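Local structure of crossover junction endodeoxyribonuclease Hjc (Sulfolobus solfataricus, 4TKD) at residues Leu87-Pro92 with Lys96-Glu101; Ser9-Asn14 with Ile54-Arg59; Ser17-Lys22 with Ile43-Asn48. The protein cuts four-way DNA (Holliday) junctions during genetic recombination, as a magnesium-dependent homodimeric endonuclease that places paired nicks in opposing strands. All coordinates share one frame; numbering follows the deposited sequence.

Contact 1: residues Leu87-Pro92 with Lys96-Glu101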
loop_
_atom_site.group_PDB
_atom_site.type_symbol
_atom_site.label_atom_id
_atom_site.label_comp_id
_atom_site.label_asym_id
_atom_site.label_seq_id
_atom_site.Cartn_x
_atom_site.Cartn_y
_atom_site.Cartn_z
ATOM N N LEU C 87 13.584 -6.087 2.068
ATOM C CA LEU C 87 14.698 -7.005 2.200
ATOM C C LEU C 87 15.941 -6.124 2.310
ATOM O O LEU C 87 16.189 -5.275 1.443
ATOM C CB LEU C 87 14.757 -7.927 0.977
ATOM C CG LEU C 87 15.345 -9.344 1.062
ATOM C CD1 LEU C 87 14.712 -10.183 2.173
ATOM C CD2 LEU C 87 15.082 -10.080 -0.227
ATOM N N GLY C 88 16.654 -6.272 3.430
ATOM C CA GLY C 88 17.888 -5.544 3.692
ATOM C C GLY C 88 19.025 -6.378 3.160
ATOM O O GLY C 88 19.228 -7.500 3.629
ATOM N N VAL C 89 19.728 -5.880 2.143
ATOM C CA VAL C 89 20.814 -6.644 1.532
ATOM C C VAL C 89 22.067 -6.679 2.445
ATOM O O VAL C 89 22.651 -5.634 2.744
ATOM C CB VAL C 89 21.119 -6.240 0.056
ATOM C CG1 VAL C 89 21.977 -7.293 -0.622
ATOM C CG2 VAL C 89 19.835 -6.002 -0.752
ATOM N N LYS C 90 22.430 -7.892 2.920
ATOM C CA LYS C 90 23.594 -8.189 3.783
ATOM C C LYS C 90 24.886 -8.140 2.920
ATOM O O LYS C 90 25.441 -9.181 2.523
ATOM C CB LYS C 90 23.430 -9.595 4.401
ATOM C CG LYS C 90 23.079 -9.668 5.871
ATOM C CD LYS C 90 23.122 -11.130 6.303
ATOM C CE LYS C 90 23.320 -11.313 7.791
ATOM N NZ LYS C 90 22.029 -11.417 8.528
ATOM N N LYS C 91 25.322 -6.913 2.587
ATOM C CA LYS C 91 26.510 -6.666 1.762
ATOM C C LYS C 91 27.277 -5.419 2.246
ATOM O O LYS C 91 26.660 -4.539 2.859
ATOM C CB LYS C 91 26.144 -6.574 0.261
ATOM C CG LYS C 91 25.287 -5.380 -0.131
ATOM C CD LYS C 91 25.111 -5.290 -1.634
ATOM C CE LYS C 91 25.793 -4.078 -2.222
ATOM N NZ LYS C 91 25.086 -2.808 -1.890
ATOM N N PRO C 92 28.607 -5.298 1.991
ATOM C CA PRO C 92 29.305 -4.086 2.440
ATOM C C PRO C 92 28.963 -2.888 1.564
ATOM O O PRO C 92 28.407 -3.038 0.474
ATOM C CB PRO C 92 30.789 -4.470 2.376
ATOM C CG PRO C 92 30.873 -5.562 1.376
ATOM C CD PRO C 92 29.515 -6.206 1.253
ATOM N N LYS C 96 21.281 -1.104 0.896
ATOM C CA LYS C 96 20.248 -1.257 -0.138
ATOM C C LYS C 96 19.053 -2.065 0.415
ATOM O O LYS C 96 19.242 -3.128 1.014
ATOM C CB LYS C 96 20.798 -1.864 -1.442
ATOM C CG LYS C 96 21.500 -0.860 -2.355
ATOM C CD LYS C 96 21.645 -1.390 -3.787
ATOM C CE LYS C 96 22.105 -0.314 -4.753
ATOM N NZ LYS C 96 21.706 -0.613 -6.160
ATOM N N PHE C 97 17.835 -1.544 0.214
ATOM C CA PHE C 97 16.598 -2.126 0.691
ATOM C C PHE C 97 15.671 -2.402 -0.491
ATOM O O PHE C 97 15.337 -1.489 -1.248
ATOM C CB PHE C 97 15.925 -1.180 1.701
ATOM C CG PHE C 97 16.801 -0.797 2.858
ATOM C CD1 PHE C 97 16.863 -1.585 4.005
ATOM C CD2 PHE C 97 17.581 0.340 2.804
ATOM C CE1 PHE C 97 17.723 -1.258 5.053
ATOM C CE2 PHE C 97 18.426 0.674 3.860
ATOM C CZ PHE C 97 18.503 -0.132 4.970
ATOM N N ILE C 98 15.266 -3.662 -0.640
ATOM C CA ILE C 98 14.370 -4.093 -1.708
ATOM C C ILE C 98 12.942 -4.220 -1.185
ATOM O O ILE C 98 12.706 -5.047 -0.304
ATOM C CB ILE C 98 14.884 -5.384 -2.413
ATOM C CG1 ILE C 98 16.247 -5.116 -3.088
ATOM C CG2 ILE C 98 13.865 -5.917 -3.427
ATOM C CD1 ILE C 98 17.126 -6.360 -3.302
ATOM N N PRO C 99 11.968 -3.434 -1.724
ATOM C CA PRO C 99 10.563 -3.608 -1.288
ATOM C C PRO C 99 10.137 -5.042 -1.570
ATOM O O PRO C 99 10.425 -5.567 -2.648
ATOM C CB PRO C 99 9.779 -2.611 -2.153
ATOM C CG PRO C 99 10.814 -1.628 -2.639
ATOM C CD PRO C 99 12.069 -2.441 -2.812
ATOM N N PHE C 100 9.532 -5.711 -0.569
ATOM C CA PHE C 100 9.155 -7.106 -0.692
ATOM C C PHE C 100 8.315 -7.455 -1.909
ATOM O O PHE C 100 8.435 -8.579 -2.413
ATOM C CB PHE C 100 8.513 -7.635 0.585
ATOM C CG PHE C 100 8.983 -9.029 0.891
ATOM C CD1 PHE C 100 10.247 -9.253 1.432
ATOM C CD2 PHE C 100 8.167 -10.124 0.638
ATOM C CE1 PHE C 100 10.684 -10.552 1.712
ATOM C CE2 PHE C 100 8.603 -11.424 0.921
ATOM C CZ PHE C 100 9.858 -11.630 1.448
ATOM N N GLU C 101 7.492 -6.493 -2.383
ATOM C CA GLU C 101 6.619 -6.625 -3.561
ATOM C C GLU C 101 7.378 -6.754 -4.885
ATOM O O GLU C 101 6.786 -7.191 -5.868
ATOM C CB GLU C 101 5.569 -5.504 -3.657
ATOM C CG GLU C 101 6.043 -4.141 -3.206
ATOM C CD GLU C 101 5.714 -3.893 -1.752
ATOM O OE1 GLU C 101 6.543 -4.294 -0.911
ATOM O OE2 GLU C 101 4.585 -3.441 -1.449
#

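Contact 2: residues Ser9-Asn14 with Ile54-Arg59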
loop_
_atom_site.group_PDB
_atom_site.type_symbol
_atom_site.label_atom_id
_atom_site.label_comp_id
_atom_site.label_asym_id
_atom_site.label_seq_id
_atom_site.Cartn_x
_atom_site.Cartn_y
_atom_site.Cartn_z
ATOM N N SER C 9 25.585 -9.067 10.564
ATOM C CA SER C 9 25.402 -8.446 11.871
ATOM C C SER C 9 25.888 -6.983 11.913
ATOM O O SER C 9 25.201 -6.148 12.511
ATOM C CB SER C 9 26.062 -9.268 12.973
ATOM O OG SER C 9 25.803 -8.700 14.247
ATOM N N ALA C 10 27.058 -6.680 11.299
ATOM C CA ALA C 10 27.611 -5.322 11.228
ATOM C C ALA C 10 26.702 -4.407 10.382
ATOM O O ALA C 10 26.515 -3.234 10.722
ATOM C CB ALA C 10 29.019 -5.351 10.654
ATOM N N VAL C 11 26.136 -4.960 9.287
ATOM C CA VAL C 11 25.205 -4.276 8.383
ATOM C C VAL C 11 23.897 -4.027 9.159
ATOM O O VAL C 11 23.353 -2.926 9.101
ATOM C CB VAL C 11 24.967 -5.079 7.065
ATOM C CG1 VAL C 11 24.011 -4.350 6.124
ATOM C CG2 VAL C 11 26.283 -5.367 6.348
ATOM N N GLU C 12 23.423 -5.052 9.900
ATOM C CA GLU C 12 22.218 -4.997 10.718
ATOM C C GLU C 12 22.387 -3.909 11.778
ATOM O O GLU C 12 21.505 -3.062 11.907
ATOM C CB GLU C 12 21.937 -6.368 11.353
ATOM C CG GLU C 12 20.496 -6.560 11.823
ATOM C CD GLU C 12 20.030 -7.978 12.114
ATOM O OE1 GLU C 12 18.967 -8.140 12.761
ATOM O OE2 GLU C 12 20.726 -8.930 11.695
ATOM N N ARG C 13 23.558 -3.878 12.462
ATOM C CA ARG C 13 23.907 -2.868 13.481
ATOM C C ARG C 13 23.933 -1.460 12.899
ATOM O O ARG C 13 23.385 -0.555 13.518
ATOM C CB ARG C 13 25.230 -3.193 14.203
ATOM C CG ARG C 13 25.047 -4.212 15.318
ATOM C CD ARG C 13 26.322 -4.537 16.069
ATOM N NE ARG C 13 26.036 -5.061 17.406
ATOM C CZ ARG C 13 25.900 -6.351 17.702
ATOM N NH1 ARG C 13 26.015 -7.275 16.753
ATOM N NH2 ARG C 13 25.643 -6.729 18.949
ATOM N N ASN C 14 24.528 -1.291 11.687
ATOM C CA ASN C 14 24.609 -0.051 10.902
ATOM C C ASN C 14 23.217 0.472 10.523
ATOM O O ASN C 14 23.020 1.682 10.486
ATOM C CB ASN C 14 25.396 -0.316 9.611
ATOM C CG ASN C 14 26.647 0.521 9.393
ATOM O OD1 ASN C 14 26.986 0.861 8.251
ATOM N ND2 ASN C 14 27.401 0.824 10.456
ATOM N N ILE C 54 12.266 -4.865 8.252
ATOM C CA ILE C 54 13.400 -5.252 7.413
ATOM C C ILE C 54 13.838 -6.682 7.683
ATOM O O ILE C 54 14.127 -7.030 8.826
ATOM C CB ILE C 54 14.572 -4.219 7.599
ATOM C CG1 ILE C 54 14.139 -2.786 7.194
ATOM C CG2 ILE C 54 15.823 -4.639 6.813
ATOM C CD1 ILE C 54 14.870 -1.684 7.901
ATOM N N GLU C 55 13.906 -7.497 6.624
ATOM C CA GLU C 55 14.401 -8.867 6.677
ATOM C C GLU C 55 15.799 -8.882 6.049
ATOM O O GLU C 55 15.950 -8.494 4.887
ATOM C CB GLU C 55 13.447 -9.858 5.970
ATOM C CG GLU C 55 13.759 -11.325 6.274
ATOM C CD GLU C 55 13.510 -11.828 7.682
ATOM O OE1 GLU C 55 13.121 -11.035 8.571
ATOM O OE2 GLU C 55 13.690 -13.044 7.895
ATOM N N MET C 56 16.823 -9.255 6.838
ATOM C CA MET C 56 18.214 -9.287 6.386
ATOM C C MET C 56 18.458 -10.528 5.588
ATOM O O MET C 56 18.094 -11.626 6.034
ATOM C CB MET C 56 19.203 -9.254 7.561
ATOM C CG MET C 56 19.194 -7.974 8.391
ATOM S SD MET C 56 19.310 -6.421 7.453
ATOM C CE MET C 56 20.928 -6.598 6.664
ATOM N N LYS C 57 19.074 -10.381 4.417
ATOM C CA LYS C 57 19.396 -11.523 3.566
ATOM C C LYS C 57 20.658 -11.264 2.750
ATOM O O LYS C 57 20.860 -10.149 2.279
ATOM C CB LYS C 57 18.214 -11.889 2.646
ATOM C CG LYS C 57 17.121 -12.746 3.287
ATOM C CD LYS C 57 17.591 -14.160 3.614
ATOM C CE LYS C 57 16.654 -14.867 4.550
ATOM N NZ LYS C 57 16.761 -14.364 5.947
ATOM N N SER C 58 21.498 -12.298 2.581
ATOM C CA SER C 58 22.745 -12.205 1.818
ATOM C C SER C 58 22.568 -12.473 0.318
ATOM O O SER C 58 21.663 -13.224 -0.075
ATOM C CB SER C 58 23.800 -13.138 2.406
ATOM O OG SER C 58 23.387 -14.491 2.326
ATOM N N ARG C 59 23.431 -11.835 -0.512
ATOM C CA ARG C 59 23.497 -12.004 -1.969
ATOM C C ARG C 59 24.358 -13.244 -2.250
ATOM O O ARG C 59 25.523 -13.291 -1.846
ATOM C CB ARG C 59 24.108 -10.766 -2.643
ATOM C CG ARG C 59 23.074 -9.782 -3.134
ATOM C CD ARG C 59 23.184 -9.530 -4.625
ATOM N NE ARG C 59 22.308 -8.435 -5.044
ATOM C CZ ARG C 59 21.093 -8.593 -5.564
ATOM N NH1 ARG C 59 20.599 -9.810 -5.758
ATOM N NH2 ARG C 59 20.367 -7.534 -5.898
#

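Contact 3: residues Ser17-Lys22 with Ile43-Asn48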
loop_
_atom_site.group_PDB
_atom_site.type_symbol
_atom_site.label_atom_id
_atom_site.label_comp_id
_atom_site.label_asym_id
_atom_site.label_seq_id
_atom_site.Cartn_x
_atom_site.Cartn_y
_atom_site.Cartn_z
ATOM N N SER C 17 21.361 1.597 13.933
ATOM C CA SER C 17 21.960 2.850 14.392
ATOM C C SER C 17 21.493 4.053 13.576
ATOM O O SER C 17 21.197 5.090 14.158
ATOM C CB SER C 17 23.482 2.745 14.394
ATOM O OG SER C 17 24.058 3.939 14.897
ATOM N N ARG C 18 21.442 3.930 12.243
ATOM C CA ARG C 18 21.001 5.009 11.367
ATOM C C ARG C 18 19.504 5.289 11.493
ATOM O O ARG C 18 19.125 6.461 11.548
ATOM C CB ARG C 18 21.452 4.771 9.921
ATOM C CG ARG C 18 22.713 5.581 9.598
ATOM C CD ARG C 18 22.432 6.750 8.664
ATOM N NE ARG C 18 21.600 7.791 9.274
ATOM C CZ ARG C 18 22.064 8.927 9.785
ATOM N NH1 ARG C 18 21.230 9.817 10.305
ATOM N NH2 ARG C 18 23.369 9.187 9.773
ATOM N N LEU C 19 18.663 4.227 11.634
ATOM C CA LEU C 19 17.223 4.413 11.884
ATOM C C LEU C 19 16.994 5.118 13.221
ATOM O O LEU C 19 16.166 6.038 13.304
ATOM C CB LEU C 19 16.443 3.089 11.802
ATOM C CG LEU C 19 16.275 2.523 10.386
ATOM C CD1 LEU C 19 15.779 1.104 10.426
ATOM C CD2 LEU C 19 15.354 3.418 9.529
ATOM N N ARG C 20 17.790 4.750 14.242
ATOM C CA ARG C 20 17.748 5.423 15.546
ATOM C C ARG C 20 18.152 6.905 15.422
ATOM O O ARG C 20 17.455 7.760 15.970
ATOM C CB ARG C 20 18.585 4.679 16.596
ATOM C CG ARG C 20 17.832 3.481 17.167
ATOM C CD ARG C 20 18.607 2.729 18.222
ATOM N NE ARG C 20 17.838 1.573 18.697
ATOM C CZ ARG C 20 18.371 0.432 19.127
ATOM N NH1 ARG C 20 19.688 0.282 19.166
ATOM N NH2 ARG C 20 17.589 -0.575 19.501
ATOM N N ASP C 21 19.184 7.217 14.604
ATOM C CA ASP C 21 19.621 8.605 14.357
ATOM C C ASP C 21 18.500 9.424 13.709
ATOM O O ASP C 21 18.443 10.633 13.900
ATOM C CB ASP C 21 20.867 8.651 13.450
ATOM C CG ASP C 21 22.167 8.120 14.040
ATOM O OD1 ASP C 21 22.240 7.960 15.284
ATOM O OD2 ASP C 21 23.122 7.879 13.257
ATOM N N LYS C 22 17.607 8.760 12.957
ATOM C CA LYS C 22 16.481 9.411 12.281
ATOM C C LYS C 22 15.215 9.524 13.158
ATOM O O LYS C 22 14.172 9.931 12.658
ATOM C CB LYS C 22 16.163 8.736 10.928
ATOM C CG LYS C 22 17.328 8.638 9.941
ATOM C CD LYS C 22 17.643 9.903 9.212
ATOM C CE LYS C 22 18.542 9.579 8.037
ATOM N NZ LYS C 22 19.447 10.717 7.711
ATOM N N ILE C 43 14.333 -6.613 11.770
ATOM C CA ILE C 43 14.317 -5.257 12.291
ATOM C C ILE C 43 12.922 -4.700 12.169
ATOM O O ILE C 43 12.307 -4.765 11.090
ATOM C CB ILE C 43 15.335 -4.348 11.550
ATOM C CG1 ILE C 43 16.792 -4.874 11.645
ATOM C CG2 ILE C 43 15.236 -2.887 12.039
ATOM C CD1 ILE C 43 17.776 -4.242 10.608
ATOM N N ILE C 44 12.434 -4.140 13.281
ATOM C CA ILE C 44 11.158 -3.464 13.330
ATOM C C ILE C 44 11.484 -2.051 13.764
ATOM O O ILE C 44 12.059 -1.853 14.831
ATOM C CB ILE C 44 10.130 -4.157 14.262
ATOM C CG1 ILE C 44 9.765 -5.535 13.721
ATOM C CG2 ILE C 44 8.866 -3.301 14.429
ATOM C CD1 ILE C 44 9.234 -6.478 14.777
ATOM N N ALA C 45 11.175 -1.079 12.913
ATOM C CA ALA C 45 11.438 0.321 13.212
ATOM C C ALA C 45 10.129 1.083 13.204
ATOM O O ALA C 45 9.326 0.938 12.289
ATOM C CB ALA C 45 12.413 0.906 12.207
ATOM N N LEU C 46 9.899 1.849 14.257
ATOM C CA LEU C 46 8.652 2.579 14.430
ATOM C C LEU C 46 8.900 4.057 14.679
ATOM O O LEU C 46 9.784 4.413 15.462
ATOM C CB LEU C 46 7.849 2.003 15.615
ATOM C CG LEU C 46 7.779 0.486 15.776
ATOM C CD1 LEU C 46 7.315 0.110 17.213
ATOM C CD2 LEU C 46 6.912 -0.161 14.657
ATOM N N LYS C 47 8.106 4.911 14.034
ATOM C CA LYS C 47 8.197 6.354 14.218
ATOM C C LYS C 47 6.832 6.960 14.020
ATOM O O LYS C 47 6.320 6.949 12.910
ATOM C CB LYS C 47 9.229 6.991 13.265
ATOM C CG LYS C 47 9.562 8.427 13.632
ATOM C CD LYS C 47 10.525 9.068 12.654
ATOM C CE LYS C 47 10.737 10.517 13.013
ATOM N NZ LYS C 47 11.806 11.141 12.198
ATOM N N ASN C 48 6.251 7.467 15.111
ATOM C CA ASN C 48 4.953 8.117 15.143
ATOM C C ASN C 48 3.922 7.507 14.191
ATOM O O ASN C 48 3.455 8.156 13.239
ATOM C CB ASN C 48 5.105 9.627 14.969
ATOM C CG ASN C 48 3.927 10.400 15.509
ATOM O OD1 ASN C 48 3.318 10.040 16.536
ATOM N ND2 ASN C 48 3.585 11.483 14.818
#

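Contact 1: residues Leu87-Pro92 with Lys96-Glu101
Leu-87 brings its CD1 to the edge of the Phe-100 ring, near the ring plane and 4.1 Å from CE1, while the Phe-97 ring sets its CD1 4.1 Å from CA of Gly-88, a position without a side chain to stand between ring and backbone. These meetings belong to a beta hairpin: strands 84-90 and 97-99 run antiparallel, the N-to-C directions of their short segments 148° apart, and form one border of the five-stranded mixed sheet within this PDDEXK-type nuclease chain. Leu-87 and Ile-98 are its hydrogen-bonded pair, with Leu-87 N giving to Ile-98 O at 2.7 Å and Ile-98 N returning to Leu-87 O at 2.8 Å. Gly-88 and Phe-97 make the neighbouring non-hydrogen-bonded pair, on the face where Leu-122 and Leu-125 of helix 122-133 cover the phenylalanine. Leu-87, Val-89 and Ile-98 occupy the other face and all reach Ile-64 of strand 64-66. Leu-87 also lies against Glu-55 and Lys-57, so the hairpin adjoins an inferred magnesium ligand and a predicted transition-state stabiliser. Pro-99 packs on Ala-131 of the second subunit. Toward the turn, Lys-91 crosses the aliphatic part of Lys-96, its NZ 4.1 Å from CG, and makes a weak hydrogen bond to Val-94 O. The Val-89 N-H points nearly straight at Lys-96 O, 3.0 Å from N to O. Val-89 CG1 is anti to the backbone N (chi1 -165°), which leaves CG2 beside that N, 3.4 Å from the same Lys-96 O and 3.7 Å from Ile-98 CD1.

Contact 2: residues Ser9-Asn14 with Ile54-Arg59
Met-56 extends from strand 50-58 to helix 10-21, touching Glu-12 and Val-11 with different parts of one curled side chain. Its CB points toward the helix. CG lies against the carboxylate of Glu-12, 3.8 Å from OE2. Here the chain bends, and SD passes by Ile-43 of the adjacent strand. A second bend of the same sense (chi3 -62°, after chi2 -50°) swings CE to the tip of Val-11, 3.9 Å from CG1; the two side chains cross at an angle and meet by methyl groups alone. Glu-12 arrives quite differently: its chain is extended, with CG anti to the backbone N (chi1 -160°), and lies across the base of the methionine, its own CG 3.9 Å from Met-56 CG. Met-56 is the middle residue of the E-X-K element of the PDDEXK nuclease fold, and alternation along the strand sends it to the helix side while Glu-55 and Lys-57 project from the opposite face. Glu-12, Asp-42 and Glu-55 are the inferred magnesium ligands, and Lys-57 is the predicted transition-state stabiliser. The backbone N of Met-56 donates to Asp-42 OD2, and Glu-55 OE1 takes a hydrogen bond from Asp-42 N, so two successive strand residues hold the aspartate in position. Lys-57 folds back on its own strand: NZ donates to Met-56 O at 3.0 Å, tilted from the carbonyl plane, and stays in a long ion pair with Glu-55 OE2 at 3.9 Å.

Contact 3: residues Ser17-Lys22 with Ile43-Asn48
Leu-19 and Ala-45 face each other directly, the leucine pointing from helix 10-21 to the sheet and the alanine from strand 43-47 to the helix, so that Leu-19 CD1 meets Ala-45 CB at 3.8 Å. The same methyl also lies 4.3 Å from CG2 of Ile-43, two residues earlier on the strand. The small alanine is consistent with a close approach here, the CA atoms of Leu-19 and Ala-45 being 7.2 Å apart. This is helix-on-sheet packing in the alpha/beta core of the PDDEXK nuclease fold: Ile-43, Ala-45 and Lys-47 alternate onto the helix side, joined by Val-26 and Ile-54 from the flanking strands, whereas Ile-44 points to the other face and packs on Val-27 of the third subunit. Lys-47 approaches as a straight arm, extended throughout with CG anti to the backbone N (chi1 -168°), and stretches to the carbonyl of Lys-22, just after the end of the helix. Its NZ donates to Lys-22 O at 2.7 Å, with a C=O...N angle of 165°, and also forms a long, weak ion pair with Glu-130 of helix 122-133; the positive charge probably suits the negative end of the helix dipole. A methionine in its place would probably leave the Lys-22 carbonyl without this donor and Glu-130 without its distant cationic partner. The Lys-22 side chain turns away from the strand, and its NZ forms a salt bridge with Glu-123.

Overall arrangement
All three contacts meet on one mixed sheet. Contact 3 closes first along the chain, within the span bridged by contact 2, and contact 1 follows both. Contacts 2 and 3 share helix 10-21, use the adjacent strands 43-47 and 50-58, and have centres about 14 Å apart; Ile-54 N lies 2.8 Å from Ile-43 O, a probable hydrogen bond. Contact 1 continues the sheet to its 97-99 edge: its centre is about 8 Å from that of contact 2, with Gly-88 N probably hydrogen-bonded to Glu-55 O, but about 16 Å from that of contact 3. In strand order 50-58 of contact 2, carrying an inferred magnesium ligand and the predicted transition-state stabiliser, lies between 43-47 and 84-90.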